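Local coordinates for protein pentalenene synthase (Streptomyces chartreusis NRRL 3882, PDB 6Q4S) that probably catalyses magnesium-dependent cyclisation of farnesyl diphosphate to the bicyclic sesquiterpenol 7-epi-alpha-eudesmol, with release of diphosphate, at residues Q52-T57 against D64-L69; M70-L75 against I183-D188; E272-V277 against A300-I305; M280-R285 against A289-V294. All coordinates share one frame; numbering follows the deposited sequence.

Contact 1: residues Q52-T57 against D64-L69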
loop_
_atom_site.group_PDB
_atom_site.type_symbol
_atom_site.label_atom_id
_atom_site.label_comp_id
_atom_site.label_asym_id
_atom_site.label_seq_id
_atom_site.Cartn_x
_atom_site.Cartn_y
_atom_site.Cartn_z
ATOM N N GLN A 52 -20.739 9.708 -17.339
ATOM C CA GLN A 52 -21.936 9.724 -16.562
ATOM C C GLN A 52 -21.768 9.029 -15.258
ATOM O O GLN A 52 -22.223 9.499 -14.214
ATOM C CB GLN A 52 -23.095 9.148 -17.412
ATOM C CG GLN A 52 -24.423 9.178 -16.706
ATOM C CD GLN A 52 -25.404 8.162 -17.292
ATOM O OE1 GLN A 52 -25.356 7.817 -18.477
ATOM N NE2 GLN A 52 -26.250 7.650 -16.446
ATOM N N ALA A 53 -21.085 7.876 -15.245
ATOM C CA ALA A 53 -20.840 7.209 -13.979
ATOM C C ALA A 53 -20.069 8.124 -13.028
ATOM O O ALA A 53 -20.410 8.236 -11.812
ATOM C CB ALA A 53 -20.069 5.906 -14.244
ATOM N N ALA A 54 -19.017 8.779 -13.562
ATOM C CA ALA A 54 -18.234 9.677 -12.673
ATOM C C ALA A 54 -19.074 10.812 -12.062
ATOM O O ALA A 54 -18.957 11.172 -10.880
ATOM C CB ALA A 54 -17.055 10.215 -13.423
ATOM N N ALA A 55 -19.942 11.381 -12.896
ATOM C CA ALA A 55 -20.842 12.467 -12.450
ATOM C C ALA A 55 -21.813 12.031 -11.360
ATOM O O ALA A 55 -22.186 12.832 -10.486
ATOM C CB ALA A 55 -21.605 13.024 -13.672
ATOM N N ARG A 56 -22.224 10.760 -11.375
ATOM C CA ARG A 56 -23.165 10.196 -10.317
ATOM C C ARG A 56 -22.484 9.688 -9.084
ATOM O O ARG A 56 -23.035 9.710 -7.995
ATOM C CB ARG A 56 -23.946 9.064 -10.959
ATOM C CG ARG A 56 -24.850 9.447 -12.111
ATOM C CD ARG A 56 -25.594 8.195 -12.600
ATOM N NE ARG A 56 -26.524 8.504 -13.678
ATOM C CZ ARG A 56 -27.726 9.050 -13.448
ATOM N NH1 ARG A 56 -28.138 9.316 -12.213
ATOM N NH2 ARG A 56 -28.523 9.306 -14.457
ATOM N N THR A 57 -21.233 9.215 -9.235
ATOM C CA THR A 57 -20.479 8.744 -8.080
ATOM C C THR A 57 -19.620 9.764 -7.310
ATOM O O THR A 57 -19.344 9.571 -6.092
ATOM C CB THR A 57 -19.592 7.523 -8.433
ATOM O OG1 THR A 57 -18.689 7.820 -9.493
ATOM C CG2 THR A 57 -20.483 6.405 -8.896
ATOM N N ASP A 64 -12.811 21.072 -12.367
ATOM C CA ASP A 64 -11.542 20.606 -12.890
ATOM C C ASP A 64 -11.259 19.171 -12.331
ATOM O O ASP A 64 -10.594 18.384 -12.976
ATOM C CB ASP A 64 -10.400 21.527 -12.496
ATOM C CG ASP A 64 -10.477 22.912 -13.169
ATOM O OD1 ASP A 64 -10.914 23.034 -14.348
ATOM O OD2 ASP A 64 -10.049 23.860 -12.489
ATOM N N ASP A 65 -11.638 18.961 -11.091
ATOM C CA ASP A 65 -11.494 17.650 -10.435
ATOM C C ASP A 65 -12.432 16.604 -11.041
ATOM O O ASP A 65 -12.076 15.435 -11.127
ATOM C CB ASP A 65 -11.767 17.778 -8.961
ATOM C CG ASP A 65 -10.662 18.525 -8.224
ATOM O OD1 ASP A 65 -9.527 18.650 -8.746
ATOM O OD2 ASP A 65 -10.869 18.855 -7.042
ATOM N N MET A 66 -13.566 17.029 -11.574
ATOM C CA MET A 66 -14.434 16.102 -12.296
ATOM C C MET A 66 -13.721 15.588 -13.523
ATOM O O MET A 66 -13.783 14.379 -13.849
ATOM C CB MET A 66 -15.786 16.734 -12.664
ATOM C CG MET A 66 -16.746 15.788 -13.359
ATOM S SD MET A 66 -17.109 14.199 -12.524
ATOM C CE MET A 66 -17.836 14.843 -11.095
ATOM N N VAL A 67 -12.961 16.462 -14.186
ATOM C CA VAL A 67 -12.150 16.013 -15.311
ATOM C C VAL A 67 -11.089 14.895 -14.908
ATOM O O VAL A 67 -10.997 13.904 -15.578
ATOM C CB VAL A 67 -11.382 17.161 -16.013
ATOM C CG1 VAL A 67 -10.624 16.571 -17.212
ATOM C CG2 VAL A 67 -12.375 18.220 -16.542
ATOM N N VAL A 68 -10.367 15.136 -13.829
ATOM C CA VAL A 68 -9.351 14.214 -13.304
ATOM C C VAL A 68 -10.050 12.886 -12.957
ATOM O O VAL A 68 -9.557 11.819 -13.312
ATOM C CB VAL A 68 -8.704 14.837 -12.062
ATOM C CG1 VAL A 68 -7.823 13.821 -11.290
ATOM C CG2 VAL A 68 -7.862 16.025 -12.470
ATOM N N LEU A 69 -11.222 12.965 -12.326
ATOM C CA LEU A 69 -11.991 11.753 -11.988
ATOM C C LEU A 69 -12.441 10.937 -13.191
ATOM O O LEU A 69 -12.297 9.711 -13.190
ATOM C CB LEU A 69 -13.094 12.035 -10.992
ATOM C CG LEU A 69 -12.634 12.468 -9.609
ATOM C CD1 LEU A 69 -13.717 13.293 -8.942
ATOM C CD2 LEU A 69 -12.134 11.342 -8.675
#

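Contact 2: residues M70-L75 against I183-D188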
loop_
_atom_site.group_PDB
_atom_site.type_symbol
_atom_site.label_atom_id
_atom_site.label_comp_id
_atom_site.label_asym_id
_atom_site.label_seq_id
_atom_site.Cartn_x
_atom_site.Cartn_y
_atom_site.Cartn_z
ATOM N N MET A 70 -12.927 11.581 -14.245
ATOM C CA MET A 70 -13.262 10.893 -15.450
ATOM C C MET A 70 -12.027 10.287 -16.092
ATOM O O MET A 70 -12.070 9.172 -16.631
ATOM C CB MET A 70 -13.938 11.786 -16.470
ATOM C CG MET A 70 -15.261 12.376 -15.943
ATOM S SD MET A 70 -15.979 13.446 -17.216
ATOM C CE MET A 70 -17.575 13.654 -16.403
ATOM N N ASN A 71 -10.923 11.040 -16.080
ATOM C CA ASN A 71 -9.736 10.521 -16.678
ATOM C C ASN A 71 -9.333 9.161 -15.933
ATOM O O ASN A 71 -9.041 8.135 -16.567
ATOM C CB ASN A 71 -8.603 11.573 -16.631
ATOM C CG ASN A 71 -8.881 12.798 -17.499
ATOM O OD1 ASN A 71 -9.705 12.775 -18.425
ATOM N ND2 ASN A 71 -8.069 13.823 -17.285
ATOM N N TRP A 72 -9.254 9.238 -14.640
ATOM C CA TRP A 72 -9.011 8.061 -13.800
ATOM C C TRP A 72 -9.952 6.888 -14.062
ATOM O O TRP A 72 -9.506 5.795 -14.377
ATOM C CB TRP A 72 -9.160 8.460 -12.394
ATOM C CG TRP A 72 -8.881 7.411 -11.424
ATOM C CD1 TRP A 72 -7.875 6.501 -11.441
ATOM C CD2 TRP A 72 -9.620 7.176 -10.272
ATOM N NE1 TRP A 72 -7.935 5.698 -10.332
ATOM C CE2 TRP A 72 -9.019 6.075 -9.600
ATOM C CE3 TRP A 72 -10.764 7.755 -9.735
ATOM C CZ2 TRP A 72 -9.479 5.628 -8.371
ATOM C CZ3 TRP A 72 -11.237 7.296 -8.567
ATOM C CH2 TRP A 72 -10.604 6.237 -7.880
ATOM N N PHE A 73 -11.251 7.160 -13.999
ATOM C CA PHE A 73 -12.254 6.211 -14.400
ATOM C C PHE A 73 -11.893 5.490 -15.696
ATOM O O PHE A 73 -12.068 4.300 -15.785
ATOM C CB PHE A 73 -13.600 6.894 -14.630
ATOM C CG PHE A 73 -14.673 6.490 -13.702
ATOM C CD1 PHE A 73 -15.542 5.491 -14.050
ATOM C CD2 PHE A 73 -14.903 7.184 -12.526
ATOM C CE1 PHE A 73 -16.577 5.135 -13.215
ATOM C CE2 PHE A 73 -15.983 6.870 -11.699
ATOM C CZ PHE A 73 -16.792 5.837 -12.029
ATOM N N SER A 74 -11.459 6.216 -16.719
ATOM C CA SER A 74 -11.175 5.601 -17.953
ATOM C C SER A 74 -10.015 4.577 -17.881
ATOM O O SER A 74 -10.006 3.655 -18.708
ATOM C CB SER A 74 -10.888 6.629 -19.081
ATOM O OG SER A 74 -9.648 7.284 -18.924
ATOM N N LEU A 75 -9.054 4.787 -16.958
ATOM C CA LEU A 75 -7.807 3.992 -16.894
ATOM C C LEU A 75 -8.130 2.562 -16.612
ATOM O O LEU A 75 -7.698 1.686 -17.337
ATOM C CB LEU A 75 -6.797 4.503 -15.830
ATOM C CG LEU A 75 -6.272 5.849 -16.239
ATOM C CD1 LEU A 75 -5.310 6.445 -15.246
ATOM C CD2 LEU A 75 -5.674 5.789 -17.617
ATOM N N ILE A 183 -14.141 -1.284 -5.158
ATOM C CA ILE A 183 -14.984 -0.266 -4.603
ATOM C C ILE A 183 -14.339 0.390 -3.381
ATOM O O ILE A 183 -14.701 1.499 -3.005
ATOM C CB ILE A 183 -16.349 -0.897 -4.234
ATOM C CG1 ILE A 183 -17.196 -1.041 -5.490
ATOM C CG2 ILE A 183 -17.107 -0.084 -3.230
ATOM C CD1 ILE A 183 -17.439 0.257 -6.278
ATOM N N HIS A 184 -13.422 -0.297 -2.697
ATOM C CA HIS A 184 -12.773 0.332 -1.565
ATOM C C HIS A 184 -12.033 1.628 -2.000
ATOM O O HIS A 184 -12.166 2.670 -1.334
ATOM C CB HIS A 184 -11.811 -0.649 -0.868
ATOM C CG HIS A 184 -12.539 -1.726 -0.108
ATOM N ND1 HIS A 184 -13.138 -2.809 -0.722
ATOM C CD2 HIS A 184 -12.785 -1.861 1.214
ATOM C CE1 HIS A 184 -13.728 -3.554 0.205
ATOM N NE2 HIS A 184 -13.515 -3.002 1.385
ATOM N N HIS A 185 -11.226 1.532 -3.055
ATOM C CA HIS A 185 -10.443 2.709 -3.524
ATOM C C HIS A 185 -11.409 3.742 -4.131
ATOM O O HIS A 185 -11.141 4.999 -4.080
ATOM C CB HIS A 185 -9.325 2.353 -4.515
ATOM C CG HIS A 185 -9.794 1.752 -5.793
ATOM N ND1 HIS A 185 -10.323 2.497 -6.834
ATOM C CD2 HIS A 185 -9.712 0.484 -6.260
ATOM C CE1 HIS A 185 -10.615 1.710 -7.841
ATOM N NE2 HIS A 185 -10.222 0.488 -7.525
ATOM N N SER A 186 -12.504 3.226 -4.720
ATOM C CA SER A 186 -13.554 4.127 -5.295
ATOM C C SER A 186 -14.172 5.020 -4.239
ATOM O O SER A 186 -14.375 6.235 -4.505
ATOM C CB SER A 186 -14.576 3.345 -6.116
ATOM O OG SER A 186 -13.921 2.554 -7.085
ATOM N N ILE A 187 -14.463 4.449 -3.069
ATOM C CA ILE A 187 -14.976 5.174 -1.913
ATOM C C ILE A 187 -13.936 6.119 -1.356
ATOM O O ILE A 187 -14.225 7.313 -1.099
ATOM C CB ILE A 187 -15.473 4.235 -0.813
ATOM C CG1 ILE A 187 -16.767 3.535 -1.270
ATOM C CG2 ILE A 187 -15.778 5.005 0.484
ATOM C CD1 ILE A 187 -17.000 2.193 -0.575
ATOM N N ASP A 188 -12.694 5.641 -1.262
ATOM C CA ASP A 188 -11.589 6.483 -0.784
ATOM C C ASP A 188 -11.521 7.785 -1.613
ATOM O O ASP A 188 -11.285 8.835 -1.064
ATOM C CB ASP A 188 -10.242 5.778 -0.899
ATOM C CG ASP A 188 -10.096 4.567 0.017
ATOM O OD1 ASP A 188 -10.749 4.468 1.073
ATOM O OD2 ASP A 188 -9.257 3.722 -0.301
#

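Contact 3: residues E272-V277 against A300-I305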
loop_
_atom_site.group_PDB
_atom_site.type_symbol
_atom_site.label_atom_id
_atom_site.label_comp_id
_atom_site.label_asym_id
_atom_site.label_seq_id
_atom_site.Cartn_x
_atom_site.Cartn_y
_atom_site.Cartn_z
ATOM N N GLU A 272 -28.539 -1.465 8.118
ATOM C CA GLU A 272 -28.476 -1.611 9.606
ATOM C C GLU A 272 -27.214 -0.962 10.191
ATOM O O GLU A 272 -27.239 -0.375 11.291
ATOM C CB GLU A 272 -28.484 -3.078 10.071
ATOM C CG GLU A 272 -29.801 -3.850 9.904
ATOM C CD GLU A 272 -29.676 -5.405 9.902
ATOM O OE1 GLU A 272 -28.606 -5.994 10.237
ATOM O OE2 GLU A 272 -30.689 -6.067 9.545
ATOM N N LEU A 273 -26.087 -1.115 9.510
ATOM C CA LEU A 273 -24.834 -0.523 10.035
ATOM C C LEU A 273 -24.908 0.996 9.854
ATOM O O LEU A 273 -24.483 1.761 10.721
ATOM C CB LEU A 273 -23.607 -1.158 9.382
ATOM C CG LEU A 273 -23.386 -2.602 9.757
ATOM C CD1 LEU A 273 -22.351 -3.248 8.865
ATOM C CD2 LEU A 273 -22.950 -2.692 11.186
ATOM N N GLN A 274 -25.471 1.454 8.761
ATOM C CA GLN A 274 -25.718 2.888 8.622
ATOM C C GLN A 274 -26.429 3.532 9.838
ATOM O O GLN A 274 -26.050 4.609 10.291
ATOM C CB GLN A 274 -26.520 3.193 7.388
ATOM C CG GLN A 274 -25.804 3.942 6.321
ATOM C CD GLN A 274 -26.696 4.394 5.201
ATOM O OE1 GLN A 274 -27.949 4.484 5.334
ATOM N NE2 GLN A 274 -26.067 4.781 4.107
ATOM N N GLU A 275 -27.458 2.878 10.365
ATOM C CA GLU A 275 -28.175 3.415 11.545
ATOM C C GLU A 275 -27.311 3.357 12.813
ATOM O O GLU A 275 -27.574 4.063 13.792
ATOM C CB GLU A 275 -29.544 2.699 11.715
ATOM C CG GLU A 275 -30.583 3.174 10.683
ATOM C CD GLU A 275 -31.551 2.083 10.168
ATOM O OE1 GLU A 275 -32.129 1.313 10.981
ATOM O OE2 GLU A 275 -31.765 2.006 8.927
ATOM N N ARG A 276 -26.269 2.539 12.806
ATOM C CA ARG A 276 -25.363 2.466 13.960
ATOM C C ARG A 276 -24.221 3.525 13.988
ATOM O O ARG A 276 -23.496 3.634 14.969
ATOM C CB ARG A 276 -24.794 1.058 14.029
ATOM C CG ARG A 276 -24.905 0.447 15.404
ATOM C CD ARG A 276 -24.204 -0.896 15.435
ATOM N NE ARG A 276 -24.994 -1.897 14.731
ATOM C CZ ARG A 276 -24.563 -3.121 14.413
ATOM N NH1 ARG A 276 -23.310 -3.510 14.703
ATOM N NH2 ARG A 276 -25.388 -3.961 13.774
ATOM N N VAL A 277 -24.075 4.296 12.918
ATOM C CA VAL A 277 -22.996 5.297 12.806
ATOM C C VAL A 277 -22.965 6.323 13.981
ATOM O O VAL A 277 -21.900 6.516 14.597
ATOM C CB VAL A 277 -23.020 5.938 11.389
ATOM C CG1 VAL A 277 -22.203 7.233 11.303
ATOM C CG2 VAL A 277 -22.549 4.902 10.364
ATOM N N ALA A 300 -20.346 9.288 0.607
ATOM C CA ALA A 300 -19.525 8.822 -0.487
ATOM C C ALA A 300 -19.888 7.324 -0.821
ATOM O O ALA A 300 -19.946 6.970 -1.965
ATOM C CB ALA A 300 -18.011 8.937 -0.140
ATOM N N ILE A 301 -20.169 6.527 0.191
ATOM C CA ILE A 301 -20.581 5.140 -0.025
ATOM C C ILE A 301 -21.936 5.141 -0.746
ATOM O O ILE A 301 -22.075 4.501 -1.776
ATOM C CB ILE A 301 -20.639 4.310 1.257
ATOM C CG1 ILE A 301 -19.281 4.280 1.954
ATOM C CG2 ILE A 301 -21.069 2.878 0.853
ATOM C CD1 ILE A 301 -19.320 3.670 3.320
ATOM N N GLN A 302 -22.887 5.961 -0.278
ATOM C CA GLN A 302 -24.210 6.036 -0.924
ATOM C C GLN A 302 -24.127 6.499 -2.353
ATOM O O GLN A 302 -24.822 5.994 -3.261
ATOM C CB GLN A 302 -25.108 6.992 -0.160
ATOM C CG GLN A 302 -25.306 6.681 1.311
ATOM C CD GLN A 302 -26.140 7.766 2.060
ATOM O OE1 GLN A 302 -26.349 8.873 1.576
ATOM N NE2 GLN A 302 -26.631 7.410 3.220
ATOM N N HIS A 303 -23.252 7.458 -2.610
ATOM C CA HIS A 303 -23.088 7.895 -3.972
ATOM C C HIS A 303 -22.661 6.758 -4.863
ATOM O O HIS A 303 -23.032 6.734 -6.055
ATOM C CB HIS A 303 -22.095 9.097 -4.105
ATOM C CG HIS A 303 -22.474 10.299 -3.275
ATOM N ND1 HIS A 303 -21.544 11.157 -2.722
ATOM C CD2 HIS A 303 -23.690 10.775 -2.904
ATOM C CE1 HIS A 303 -22.168 12.080 -2.017
ATOM N NE2 HIS A 303 -23.469 11.858 -2.094
ATOM N N TRP A 304 -21.817 5.855 -4.322
ATOM C CA TRP A 304 -21.354 4.765 -5.138
ATOM C C TRP A 304 -22.472 3.715 -5.382
ATOM O O TRP A 304 -22.677 3.269 -6.512
ATOM C CB TRP A 304 -20.077 4.134 -4.558
ATOM C CG TRP A 304 -18.981 4.577 -5.360
ATOM C CD1 TRP A 304 -18.097 5.654 -5.100
ATOM C CD2 TRP A 304 -18.677 4.118 -6.661
ATOM N NE1 TRP A 304 -17.264 5.831 -6.161
ATOM C CE2 TRP A 304 -17.572 4.915 -7.138
ATOM C CE3 TRP A 304 -19.200 3.106 -7.478
ATOM C CZ2 TRP A 304 -17.004 4.728 -8.381
ATOM C CZ3 TRP A 304 -18.617 2.910 -8.753
ATOM C CH2 TRP A 304 -17.507 3.725 -9.174
ATOM N N ILE A 305 -23.106 3.271 -4.316
ATOM C CA ILE A 305 -24.166 2.255 -4.454
ATOM C C ILE A 305 -25.279 2.791 -5.366
ATOM O O ILE A 305 -25.609 2.148 -6.386
ATOM C CB ILE A 305 -24.768 1.849 -3.098
ATOM C CG1 ILE A 305 -23.723 1.232 -2.204
ATOM C CG2 ILE A 305 -25.937 0.878 -3.355
ATOM C CD1 ILE A 305 -24.154 1.069 -0.747
#

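Contact 4: residues M280-R285 against A289-V294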
loop_
_atom_site.group_PDB
_atom_site.type_symbol
_atom_site.label_atom_id
_atom_site.label_comp_id
_atom_site.label_asym_id
_atom_site.label_seq_id
_atom_site.Cartn_x
_atom_site.Cartn_y
_atom_site.Cartn_z
ATOM N N MET A 280 -21.389 4.680 16.838
ATOM C CA MET A 280 -19.957 4.513 16.603
ATOM C C MET A 280 -19.238 5.822 16.985
ATOM O O MET A 280 -18.222 5.793 17.670
ATOM C CB MET A 280 -19.658 4.133 15.128
ATOM C CG MET A 280 -18.178 4.269 14.719
ATOM S SD MET A 280 -17.961 3.993 12.953
ATOM C CE MET A 280 -18.325 5.612 12.351
ATOM N N CYS A 281 -19.791 6.948 16.538
ATOM C CA CYS A 281 -19.222 8.239 16.818
ATOM C C CYS A 281 -19.185 8.531 18.302
ATOM O O CYS A 281 -18.210 9.103 18.772
ATOM C CB CYS A 281 -19.971 9.335 16.088
ATOM S SG CYS A 281 -19.818 9.289 14.287
ATOM N N ASP A 282 -20.230 8.120 19.025
ATOM C CA ASP A 282 -20.275 8.203 20.509
ATOM C C ASP A 282 -19.186 7.343 21.166
ATOM O O ASP A 282 -18.458 7.808 22.022
ATOM C CB ASP A 282 -21.663 7.765 21.065
ATOM C CG ASP A 282 -22.824 8.665 20.610
ATOM O OD1 ASP A 282 -22.611 9.790 20.119
ATOM O OD2 ASP A 282 -23.987 8.258 20.733
ATOM N N GLU A 283 -19.090 6.081 20.787
ATOM C CA GLU A 283 -18.057 5.163 21.333
ATOM C C GLU A 283 -16.606 5.651 21.075
ATOM O O GLU A 283 -15.721 5.466 21.909
ATOM C CB GLU A 283 -18.324 3.793 20.718
ATOM C CG GLU A 283 -17.338 2.630 20.846
ATOM C CD GLU A 283 -17.831 1.418 20.008
ATOM O OE1 GLU A 283 -18.969 1.465 19.448
ATOM O OE2 GLU A 283 -17.091 0.412 19.893
ATOM N N LEU A 284 -16.396 6.290 19.920
ATOM C CA LEU A 284 -15.130 6.968 19.581
ATOM C C LEU A 284 -14.949 8.346 20.223
ATOM O O LEU A 284 -13.850 8.862 20.179
ATOM C CB LEU A 284 -15.011 7.128 18.040
ATOM C CG LEU A 284 -14.847 5.793 17.297
ATOM C CD1 LEU A 284 -14.975 5.975 15.804
ATOM C CD2 LEU A 284 -13.551 5.108 17.716
ATOM N N ARG A 285 -16.010 8.941 20.782
ATOM C CA ARG A 285 -15.980 10.295 21.404
ATOM C C ARG A 285 -15.674 11.398 20.394
ATOM O O ARG A 285 -14.925 12.338 20.665
ATOM C CB ARG A 285 -14.992 10.392 22.572
ATOM C CG ARG A 285 -15.069 9.271 23.574
ATOM C CD ARG A 285 -14.046 9.519 24.669
ATOM N NE ARG A 285 -13.125 8.388 24.865
ATOM C CZ ARG A 285 -12.038 8.117 24.123
ATOM N NH1 ARG A 285 -11.692 8.856 23.071
ATOM N NH2 ARG A 285 -11.289 7.067 24.434
ATOM N N ALA A 289 -17.520 18.360 14.357
ATOM C CA ALA A 289 -16.916 18.500 13.034
ATOM C C ALA A 289 -16.349 17.123 12.526
ATOM O O ALA A 289 -16.436 16.824 11.368
ATOM C CB ALA A 289 -15.835 19.562 13.063
ATOM N N GLU A 290 -15.796 16.319 13.426
ATOM C CA GLU A 290 -15.445 14.930 13.143
ATOM C C GLU A 290 -16.702 14.119 12.714
ATOM O O GLU A 290 -16.677 13.455 11.656
ATOM C CB GLU A 290 -14.750 14.285 14.347
ATOM C CG GLU A 290 -13.353 14.879 14.557
ATOM C CD GLU A 290 -12.681 14.542 15.888
ATOM O OE1 GLU A 290 -13.343 14.160 16.909
ATOM O OE2 GLU A 290 -11.445 14.664 15.907
ATOM N N ARG A 291 -17.792 14.211 13.498
ATOM C CA ARG A 291 -19.088 13.576 13.129
ATOM C C ARG A 291 -19.522 13.938 11.760
ATOM O O ARG A 291 -20.013 13.067 11.003
ATOM C CB ARG A 291 -20.232 13.952 14.063
ATOM C CG ARG A 291 -20.213 13.186 15.352
ATOM C CD ARG A 291 -21.026 13.879 16.462
ATOM N NE ARG A 291 -20.733 13.159 17.688
ATOM C CZ ARG A 291 -21.384 12.087 18.140
ATOM N NH1 ARG A 291 -22.442 11.584 17.516
ATOM N NH2 ARG A 291 -20.946 11.500 19.236
ATOM N N ASP A 292 -19.371 15.220 11.434
ATOM C CA ASP A 292 -19.744 15.724 10.116
ATOM C C ASP A 292 -18.905 15.125 8.959
ATOM O O ASP A 292 -19.384 15.019 7.801
ATOM C CB ASP A 292 -19.611 17.252 10.079
ATOM C CG ASP A 292 -19.974 17.834 8.720
ATOM O OD1 ASP A 292 -21.137 17.638 8.328
ATOM O OD2 ASP A 292 -19.112 18.456 8.017
ATOM N N ARG A 293 -17.638 14.853 9.248
ATOM C CA ARG A 293 -16.712 14.275 8.262
ATOM C C ARG A 293 -17.066 12.778 8.043
ATOM O O ARG A 293 -17.053 12.320 6.916
ATOM C CB ARG A 293 -15.236 14.485 8.700
ATOM C CG ARG A 293 -14.757 15.954 8.527
ATOM C CD ARG A 293 -13.608 16.286 9.504
ATOM N NE ARG A 293 -12.528 15.299 9.393
ATOM C CZ ARG A 293 -11.602 15.012 10.301
ATOM N NH1 ARG A 293 -11.530 15.645 11.460
ATOM N NH2 ARG A 293 -10.702 14.069 10.036
ATOM N N VAL A 294 -17.369 12.075 9.133
ATOM C CA VAL A 294 -17.974 10.730 9.087
ATOM C C VAL A 294 -19.212 10.650 8.208
ATOM O O VAL A 294 -19.279 9.842 7.192
ATOM C CB VAL A 294 -18.237 10.187 10.499
ATOM C CG1 VAL A 294 -19.051 8.875 10.465
ATOM C CG2 VAL A 294 -16.917 9.916 11.181
#

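Contact 1: residues Q52-T57 against D64-L69
Met66 and Ala54 make up most of the surface buried between residues 52-57 and 64-69, with Ala55 adding a smaller share. The methionine does the reaching: its CG stands anti to the backbone N (chi1 -177°), and bends at chi2 (54°) and chi3 (62°) curl the thioether back so that sulfur and methyl lie against the backbone of the facing helix. SD sits 4.1 Å from Ala54 CB and 4.0 Å from Ala55 N. The methyl CE comes 3.8 Å from Ala54 O and 4.1 Å from Ala55 CA, so the end of the side chain rests on the stretch of main chain that joins the two alanines. No hydrogen bond crosses the interface; a flexible apolar side chain fills the space beside a helix whose facing residues are small. These alanines let the helices approach closely, with Ala54 CA only 6.6 Å from Leu69 CA. Within residues 52-57, Ala53 O accepts bonds from both Thr57 N and Thr57 OG1, the latter at 2.9 Å, which ties down the buried hydroxyl at the end of the helix. Met66 also packs on Ala22 of helix 19-32 and on Ser16 and Ala61 in loops, while Ala54 touches Met70 and Phe73 one and two turns further along helix 63-79. On another side of helix 50-57, Ala53 and Thr57 meet Trp311 and Trp304 of helix 288-313.

Contact 2: residues M70-L75 against I183-D188
Within residues 70-75, whose Trp72 meets His185, the shortest polar bond runs from Ser74 OG to Asn71 O at 2.6 Å, its donor tilted a little out of the carbonyl plane. The contact itself is aromatic. Trp72 holds CG on the side remote from its own N (chi1 -177°) and sends the six-membered part of its indole across to helix 183-194, where CZ2 lies 3.6 Å from His185 ND1. The two rings meet rim to rim, their centroids 5.8 Å apart and their planes at 62°, so neither covers the other. Trp72 CH2 goes further, to 4.0 Å from His185 O. Replacing Trp72 by alanine would probably open a gap between the two helices and leave the His185 imidazole without this neighbour to limit its turning. Ser186, at the edge of the contact, bonds through OG to Gly182 O; its side chain is about 9 Å from that of Asn223, a probable magnesium ligand, placing the contact near the active site of this class I terpene synthase fold. His185 also meets Trp146 edge-to-face and Phe149, both on helix 136-161, while Trp72 packs against Trp123, Val126 and Leu130 of helix 118-131.

Contact 3: residues E272-V277 against A300-I305
Gln274 and Gln302 meet across the hairpin formed by helix 252-284 and helix 288-313, the last two long helices of this all-helical terpene synthase fold. Their side chains pass each other at a slant, with the amide planes turned 58° apart, so the two groups are neither stacked nor coplanar. Both chains are extended beyond CG and span most of the gap between helices whose CA atoms here are 10.2 Å apart, measured from Gln274 to Gln302. Gln302 starts out with CG anti to its carbonyl carbon (chi1 -56°), whereas chi1 of Gln274 falls between the staggered positions at -113°, with its amide directed at the other helix. Both residues are partly exposed, and Phe11 packs on each of them. If Gln274 were an alanine, the Gln302 amide would probably lose its neighbour across the hairpin and a gap would open beside Phe11. Tyr270, a turn earlier on helix 252-284, touches Ile301, Gln302 and Ile305, while Leu273 packs on Met211 and Leu214 of helix 206-228. At the meeting of the glutamines, Gln302 NE2 lies 3.6 Å from Gln274 CD.

Contact 4: residues M280-R285 against A289-V294
Arg291 reaches Asp282 because its CG is set anti to its carbonyl carbon (chi1 -79°) and the chain then runs extended from CG to NE, while Asp282 swings its carboxylate back beside its own backbone N. The two bridge the closed end of the helical hairpin of helices 252-284 and 288-313, where a Schellman motif with Arg285 at positive phi ends the first helix. One carboxylate oxygen takes the whole grip: Asp282 OD1 accepts a salt-bridge bond from Arg291 NH2 (2.5 Å, 159° at the hydrogen) on its anti lone pair, close to the guanidinium plane, and a weak one from NH1 at 3.2 Å. The modelled 2.5 Å is shorter than usual, and its exact value is doubtful. Arg291 NE bonds to Leu286 O in the turn, which further fixes the rotation of the guanidinium. One face of that group lies against Cys281, whose CB is 3.6 Å from Arg291 NH1, offset toward the rim. Arg285, through NH2, forms a salt bridge with Asp287 of the second subunit, so this turn also takes part in the dimer contact. Beside the charged pair lies an apolar group: Cys281 SG sits 3.9 Å from Val294 CG1, and Met280 meets the same methyl tip to tip, CE to CG1 at 3.8 Å.

Along the chain contact 1 closes before contact 2 opens, and both precede contacts 3 and 4. Contacts 1 and 2, with centres about 9 Å apart, share helix 63-79, which leads to the DDXXD motif. Contacts 3 and 4, centres about 14 Å apart, share helices 252-284 and 288-313; contact 4 brackets the turn of that hairpin and contact 3 lies further from it. Trp304 joins the groups: it meets Thr57 of contact 1 and both Phe73 and Ile183 of contact 2. A chain of packing contacts thus runs from contacts 1 and 2 through residues 300-305 to Val277 and Val294 of the hairpin. The centres of contacts 1 and 4 are about 28 Å apart, and contact 4 reaches the second subunit.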